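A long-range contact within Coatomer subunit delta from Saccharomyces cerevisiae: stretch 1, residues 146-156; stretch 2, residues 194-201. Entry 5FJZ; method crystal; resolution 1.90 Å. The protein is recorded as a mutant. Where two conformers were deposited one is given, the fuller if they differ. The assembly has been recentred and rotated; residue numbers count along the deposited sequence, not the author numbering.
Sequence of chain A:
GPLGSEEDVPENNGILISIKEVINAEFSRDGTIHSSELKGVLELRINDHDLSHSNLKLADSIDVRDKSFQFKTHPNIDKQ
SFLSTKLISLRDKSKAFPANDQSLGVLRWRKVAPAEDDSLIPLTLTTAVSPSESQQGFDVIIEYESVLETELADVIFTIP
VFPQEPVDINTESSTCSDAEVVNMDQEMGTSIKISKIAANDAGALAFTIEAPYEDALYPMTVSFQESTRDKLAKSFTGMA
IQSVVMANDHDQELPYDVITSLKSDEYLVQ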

ATOM      1  N   SER A 146     -23.367  19.394 -12.279  1.00 16.42           N
ATOM      2  CA  SER A 146     -22.155  20.134 -12.033  1.00 18.53           C
ATOM      3  C   SER A 146     -22.448  21.457 -11.404  1.00 25.17           C
ATOM      4  O   SER A 146     -23.345  22.177 -11.860  1.00 25.21           O
ATOM      5  CB  SER A 146     -21.430  20.391 -13.319  1.00 19.52           C
ATOM      6  OG  SER A 146     -20.259  21.211 -13.131  1.00 22.04           O
ATOM      7  N   VAL A 147     -21.668  21.812 -10.394  1.00 23.42           N
ATOM      8  CA  VAL A 147     -21.634  23.189  -9.916  1.00 24.39           C
ATOM      9  C   VAL A 147     -20.351  23.950 -10.293  1.00 25.64           C
ATOM     10  O   VAL A 147     -20.077  25.020  -9.828  1.00 27.46           O
ATOM     11  CB  VAL A 147     -21.928  23.238  -8.405  1.00 30.25           C
ATOM     12  CG1 VAL A 147     -23.261  22.552  -8.094  1.00 33.15           C
ATOM     13  CG2 VAL A 147     -20.809  22.641  -7.595  1.00 32.00           C
ATOM     14  N   LEU A 148     -19.565  23.405 -11.198  1.00 25.48           N
ATOM     15  CA  LEU A 148     -18.390  24.087 -11.626  1.00 27.72           C
ATOM     16  C   LEU A 148     -18.693  25.176 -12.656  1.00 25.03           C
ATOM     17  O   LEU A 148     -19.674  25.074 -13.406  1.00 24.10           O
ATOM     18  CB  LEU A 148     -17.420  23.089 -12.266  1.00 26.28           C
ATOM     19  CG  LEU A 148     -16.838  22.104 -11.270  1.00 26.36           C
ATOM     20  CD1 LEU A 148     -15.995  21.112 -12.040  1.00 29.65           C
ATOM     21  CD2 LEU A 148     -15.975  22.815 -10.258  1.00 26.23           C
ATOM     22  N   GLU A 149     -17.819  26.173 -12.705  1.00 32.72           N
ATOM     23  CA  GLU A 149     -17.903  27.286 -13.695  1.00 32.92           C
ATOM     24  C   GLU A 149     -17.237  26.947 -14.984  1.00 34.71           C
ATOM     25  O   GLU A 149     -17.278  27.740 -15.927  1.00 34.48           O
ATOM     26  CB  GLU A 149     -17.228  28.554 -13.146  1.00 40.05           C
ATOM     27  CG  GLU A 149     -17.772  29.097 -11.858  1.00 39.61           C
ATOM     28  CD  GLU A 149     -18.857  30.148 -12.045  1.00 47.78           C
ATOM     29  OE1 GLU A 149     -19.839  29.950 -12.777  1.00 46.18           O
ATOM     30  OE2 GLU A 149     -18.696  31.243 -11.447  1.00 63.31           O
ATOM     31  N   THR A 150     -16.579  25.799 -15.041  1.00 33.28           N
ATOM     32  CA  THR A 150     -15.940  25.390 -16.290  1.00 37.00           C
ATOM     33  C   THR A 150     -16.427  24.005 -16.614  1.00 33.74           C
ATOM     34  O   THR A 150     -17.005  23.333 -15.763  1.00 27.12           O
ATOM     35  CB  THR A 150     -14.395  25.419 -16.203  1.00 39.98           C
ATOM     36  OG1 THR A 150     -13.967  24.494 -15.206  1.00 41.07           O
ATOM     37  CG2 THR A 150     -13.878  26.827 -15.839  1.00 40.19           C
ATOM     38  N   GLU A 151     -16.255  23.617 -17.868  1.00 31.37           N
ATOM     39  CA  GLU A 151     -16.714  22.326 -18.360  1.00 31.09           C
ATOM     40  C   GLU A 151     -15.814  21.223 -17.773  1.00 32.03           C
ATOM     41  O   GLU A 151     -14.624  21.460 -17.487  1.00 27.36           O
ATOM     42  CB  GLU A 151     -16.730  22.304 -19.893  1.00 33.45           C
ATOM     43  CG  GLU A 151     -15.372  22.389 -20.607  1.00 41.99           C
ATOM     44  CD  GLU A 151     -15.405  21.756 -21.998  1.00 51.06           C
ATOM     45  OE1 GLU A 151     -16.454  21.894 -22.694  1.00 51.87           O
ATOM     46  OE2 GLU A 151     -14.405  21.065 -22.367  1.00 51.61           O
ATOM     47  N   LEU A 152     -16.383  20.033 -17.556  1.00 28.29           N
ATOM     48  CA  LEU A 152     -15.574  18.845 -17.347  1.00 26.83           C
ATOM     49  C   LEU A 152     -15.564  18.054 -18.654  1.00 26.30           C
ATOM     50  O   LEU A 152     -16.643  17.783 -19.239  1.00 27.78           O
ATOM     51  CB  LEU A 152     -16.148  17.980 -16.253  1.00 24.12           C
ATOM     52  CG  LEU A 152     -16.074  18.481 -14.832  1.00 20.45           C
ATOM     53  CD1 LEU A 152     -16.832  17.558 -13.933  1.00 19.02           C
ATOM     54  CD2 LEU A 152     -14.622  18.581 -14.391  1.00 24.73           C
ATOM     55  N   ALA A 153     -14.370  17.715 -19.127  1.00 23.90           N
ATOM     56  CA  ALA A 153     -14.233  16.979 -20.373  1.00 26.41           C
ATOM     57  C   ALA A 153     -13.859  15.543 -20.079  1.00 24.10           C
ATOM     58  O   ALA A 153     -13.193  15.277 -19.053  1.00 25.36           O
ATOM     59  CB  ALA A 153     -13.177  17.616 -21.243  1.00 29.51           C
ATOM     60  N   ASP A 154     -14.313  14.619 -20.908  1.00 23.88           N
ATOM     61  CA  ASP A 154     -13.913  13.197 -20.793  1.00 22.90           C
ATOM     62  C   ASP A 154     -14.101  12.634 -19.410  1.00 21.59           C
ATOM     63  O   ASP A 154     -13.174  12.028 -18.805  1.00 23.50           O
ATOM     64  CB  ASP A 154     -12.427  13.031 -21.258  1.00 26.73           C
ATOM     65  CG  ASP A 154     -12.234  13.375 -22.746  1.00 30.45           C
ATOM     66  OD1 ASP A 154     -13.193  13.294 -23.528  1.00 30.38           O
ATOM     67  OD2 ASP A 154     -11.111  13.717 -23.144  1.00 29.41           O
ATOM     68  N   VAL A 155     -15.322  12.707 -18.909  1.00 20.62           N
ATOM     69  CA  VAL A 155     -15.736  12.119 -17.622  1.00 21.12           C
ATOM     70  C   VAL A 155     -16.121  10.636 -17.806  1.00 21.02           C
ATOM     71  O   VAL A 155     -16.822  10.269 -18.740  1.00 21.73           O
ATOM     72  CB  VAL A 155     -16.920  12.882 -17.100  1.00 19.03           C
ATOM     73  CG1 VAL A 155     -17.431  12.366 -15.750  1.00 21.74           C
ATOM     74  CG2 VAL A 155     -16.589  14.364 -17.028  1.00 19.42           C
ATOM     75  N   ILE A 156     -15.594   9.794 -16.954  1.00 20.45           N
ATOM     76  CA  ILE A 156     -15.692   8.365 -17.077  1.00 18.81           C
ATOM     77  C   ILE A 156     -16.470   7.767 -15.924  1.00 19.66           C
ATOM     78  O   ILE A 156     -16.171   7.987 -14.721  1.00 20.84           O
ATOM     79  CB  ILE A 156     -14.310   7.730 -17.231  1.00 20.09           C
ATOM     80  CG1 ILE A 156     -13.698   8.281 -18.531  1.00 21.05           C
ATOM     81  CG2 ILE A 156     -14.456   6.228 -17.373  1.00 19.52           C
ATOM     82  CD1 ILE A 156     -12.289   7.821 -18.792  1.00 27.39           C
ATOM     83  N   ILE A 194     -18.155  10.085 -21.205  1.00 17.93           N
ATOM     84  CA  ILE A 194     -18.916  11.169 -21.771  0.50 21.35           C
ATOM     85  C   ILE A 194     -17.964  12.297 -22.160  1.00 22.37           C
ATOM     86  O   ILE A 194     -17.027  12.635 -21.415  1.00 20.18           O
ATOM     87  CB  ILE A 194     -20.034  11.595 -20.783  0.50 24.71           C
ATOM     88  CG1 ILE A 194     -21.325  10.993 -21.295  0.50 26.79           C
ATOM     89  CG2 ILE A 194     -20.255  13.088 -20.678  0.50 23.68           C
ATOM     90  CD1 ILE A 194     -22.302  10.818 -20.169  0.50 30.42           C
ATOM     91  N   SER A 195     -18.192  12.885 -23.315  1.00 22.02           N
ATOM     92  CA  SER A 195     -17.288  13.911 -23.842  1.00 23.69           C
ATOM     93  C   SER A 195     -17.189  15.174 -23.033  1.00 24.06           C
ATOM     94  O   SER A 195     -16.091  15.675 -22.803  1.00 17.94           O
ATOM     95  CB  SER A 195     -17.702  14.267 -25.283  1.00 26.33           C
ATOM     96  OG  SER A 195     -16.550  14.350 -26.078  1.00 39.23           O
ATOM     97  N   LYS A 196     -18.334  15.676 -22.552  1.00 25.20           N
ATOM     98  CA  LYS A 196     -18.400  16.892 -21.778  1.00 26.18           C
ATOM     99  C   LYS A 196     -19.537  16.901 -20.768  1.00 22.50           C
ATOM    100  O   LYS A 196     -20.637  16.396 -21.059  1.00 23.63           O
ATOM    101  CB  LYS A 196     -18.705  18.107 -22.691  1.00 32.80           C
ATOM    102  CG  LYS A 196     -17.616  18.448 -23.709  1.00 43.61           C
ATOM    103  CD  LYS A 196     -18.131  19.513 -24.672  1.00 51.95           C
ATOM    104  CE  LYS A 196     -17.455  19.445 -26.038  1.00 58.79           C
ATOM    105  NZ  LYS A 196     -16.057  19.965 -26.002  1.00 60.85           N
ATOM    106  N   ILE A 197     -19.293  17.577 -19.677  1.00 21.54           N
ATOM    107  CA  ILE A 197     -20.311  18.067 -18.738  1.00 25.37           C
ATOM    108  C   ILE A 197     -20.138  19.575 -18.647  1.00 25.66           C
ATOM    109  O   ILE A 197     -19.181  20.066 -18.039  1.00 22.20           O
ATOM    110  CB  ILE A 197     -20.273  17.467 -17.324  1.00 22.42           C
ATOM    111  CG1 ILE A 197     -20.423  15.960 -17.417  1.00 20.17           C
ATOM    112  CG2 ILE A 197     -21.429  18.015 -16.446  1.00 21.97           C
ATOM    113  CD1 ILE A 197     -20.345  15.242 -16.054  1.00 22.74           C
ATOM    114  N   ALA A 198     -21.079  20.303 -19.266  1.00 24.84           N
ATOM    115  CA  ALA A 198     -21.031  21.745 -19.316  1.00 27.87           C
ATOM    116  C   ALA A 198     -21.083  22.390 -17.914  1.00 29.12           C
ATOM    117  O   ALA A 198     -21.619  21.808 -16.951  1.00 23.48           O
ATOM    118  CB  ALA A 198     -22.196  22.270 -20.169  1.00 33.62           C
ATOM    119  N   ALA A 199     -20.453  23.558 -17.792  1.00 30.68           N
ATOM    120  CA  ALA A 199     -20.509  24.321 -16.543  1.00 35.18           C
ATOM    121  C   ALA A 199     -21.934  24.456 -16.070  1.00 32.45           C
ATOM    122  O   ALA A 199     -22.842  24.761 -16.866  1.00 27.94           O
ATOM    123  CB  ALA A 199     -19.878  25.694 -16.753  1.00 39.35           C
ATOM    124  N   ASN A 200     -22.139  24.204 -14.792  1.00 29.80           N
ATOM    125  CA  ASN A 200     -23.431  24.386 -14.131  1.00 28.56           C
ATOM    126  C   ASN A 200     -24.606  23.553 -14.655  1.00 32.60           C
ATOM    127  O   ASN A 200     -25.749  23.785 -14.329  1.00 36.18           O
ATOM    128  CB  ASN A 200     -23.763  25.867 -14.042  1.00 32.09           C
ATOM    129  CG  ASN A 200     -22.905  26.579 -13.014  1.00 34.67           C
ATOM    130  OD1 ASN A 200     -22.127  27.467 -13.345  1.00 37.59           O
ATOM    131  ND2 ASN A 200     -23.021  26.170 -11.772  1.00 29.90           N
ATOM    132  N   ASP A 201     -24.310  22.539 -15.454  1.00 35.67           N
ATOM    133  CA  ASP A 201     -25.365  21.815 -16.130  1.00 31.57           C
ATOM    134  C   ASP A 201     -25.762  20.585 -15.331  1.00 26.67           C
ATOM    135  O   ASP A 201     -24.923  19.995 -14.658  1.00 25.61           O
ATOM    136  CB  ASP A 201     -24.900  21.421 -17.570  1.00 42.93           C
ATOM    137  CG  ASP A 201     -26.047  21.578 -18.647  1.00 50.35           C
ATOM    138  OD1 ASP A 201     -26.905  22.509 -18.545  1.00 54.72           O
ATOM    139  OD2 ASP A 201     -26.048  20.770 -19.612  1.00 56.06           O
TER
HETATM  140  O   HOH W   1     -18.912  21.091 -15.492  1.00 21.43           O
HETATM  141  O   HOH W   2     -14.922  12.094 -25.466  1.00 46.68           O

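Backbone hydrogen bonds hold these two antiparallel segments together. Leu152 and Ile197 form a hydrogen-bonded pair: Leu152 N donates to Ile197 O at 2.8 Å, and Ile197 N donates to Leu152 O at 2.7 Å, both nearly straight. Beyond them, Asp154 N reaches Ser195 O at 2.8 Å. Both chains turn a corner here; the first turns at Asp154, where phi and psi are both positive, and the bond to Ser195 O is kept. Past the corner, Val155 and Ile194 pair again: Ile194 N to Val155 O is a strong 2.8 Å bond, whereas Val155 N to Ile194 O, at 3.0 Å and 130°, is weak. At the other end, where regular pairing has lapsed, Ser146 N bonds to Asp201 O at 2.9 Å, and Asn200 N makes a weak bond to Leu148 O at 3.0 Å. Asn200 sits in the type II turn from Ala198 to Asp201, at the position whose positive phi asparagine tolerates well.

Close CA-H...O contacts supplement these bonds, such as Lys196 CA to Leu152 O at 3.2 Å and Asn200 CA to Ser146 O, also 3.2 Å.

Apolar side chains share one face of the sheet. Leu152 CB lies 4.3 Å from Ile197 CB, and Val155 CG2 packs 4.0 Å from Ile197 CD1. Branched aliphatic residues suit this buried side, and Ile197 touches both neighbours. At the turn, the small methyl of Ala199 fits close to the backbone, its CB 3.4 Å from Glu149 O.

The charged groups are exposed, whereas Ser146 is buried and its OG is met by a water. Glu151 OE1 and Lys196 NZ form a long salt bridge at 3.8 Å, reached by flexible, exposed side chains. Water 1 links Ser146 OG (2.7 Å) to Ile197 O (2.8 Å); water 2 joins Asp154 OD1 (2.9 Å) to Ser195 OG (2.8 Å), bridging side chains too far apart to bond directly.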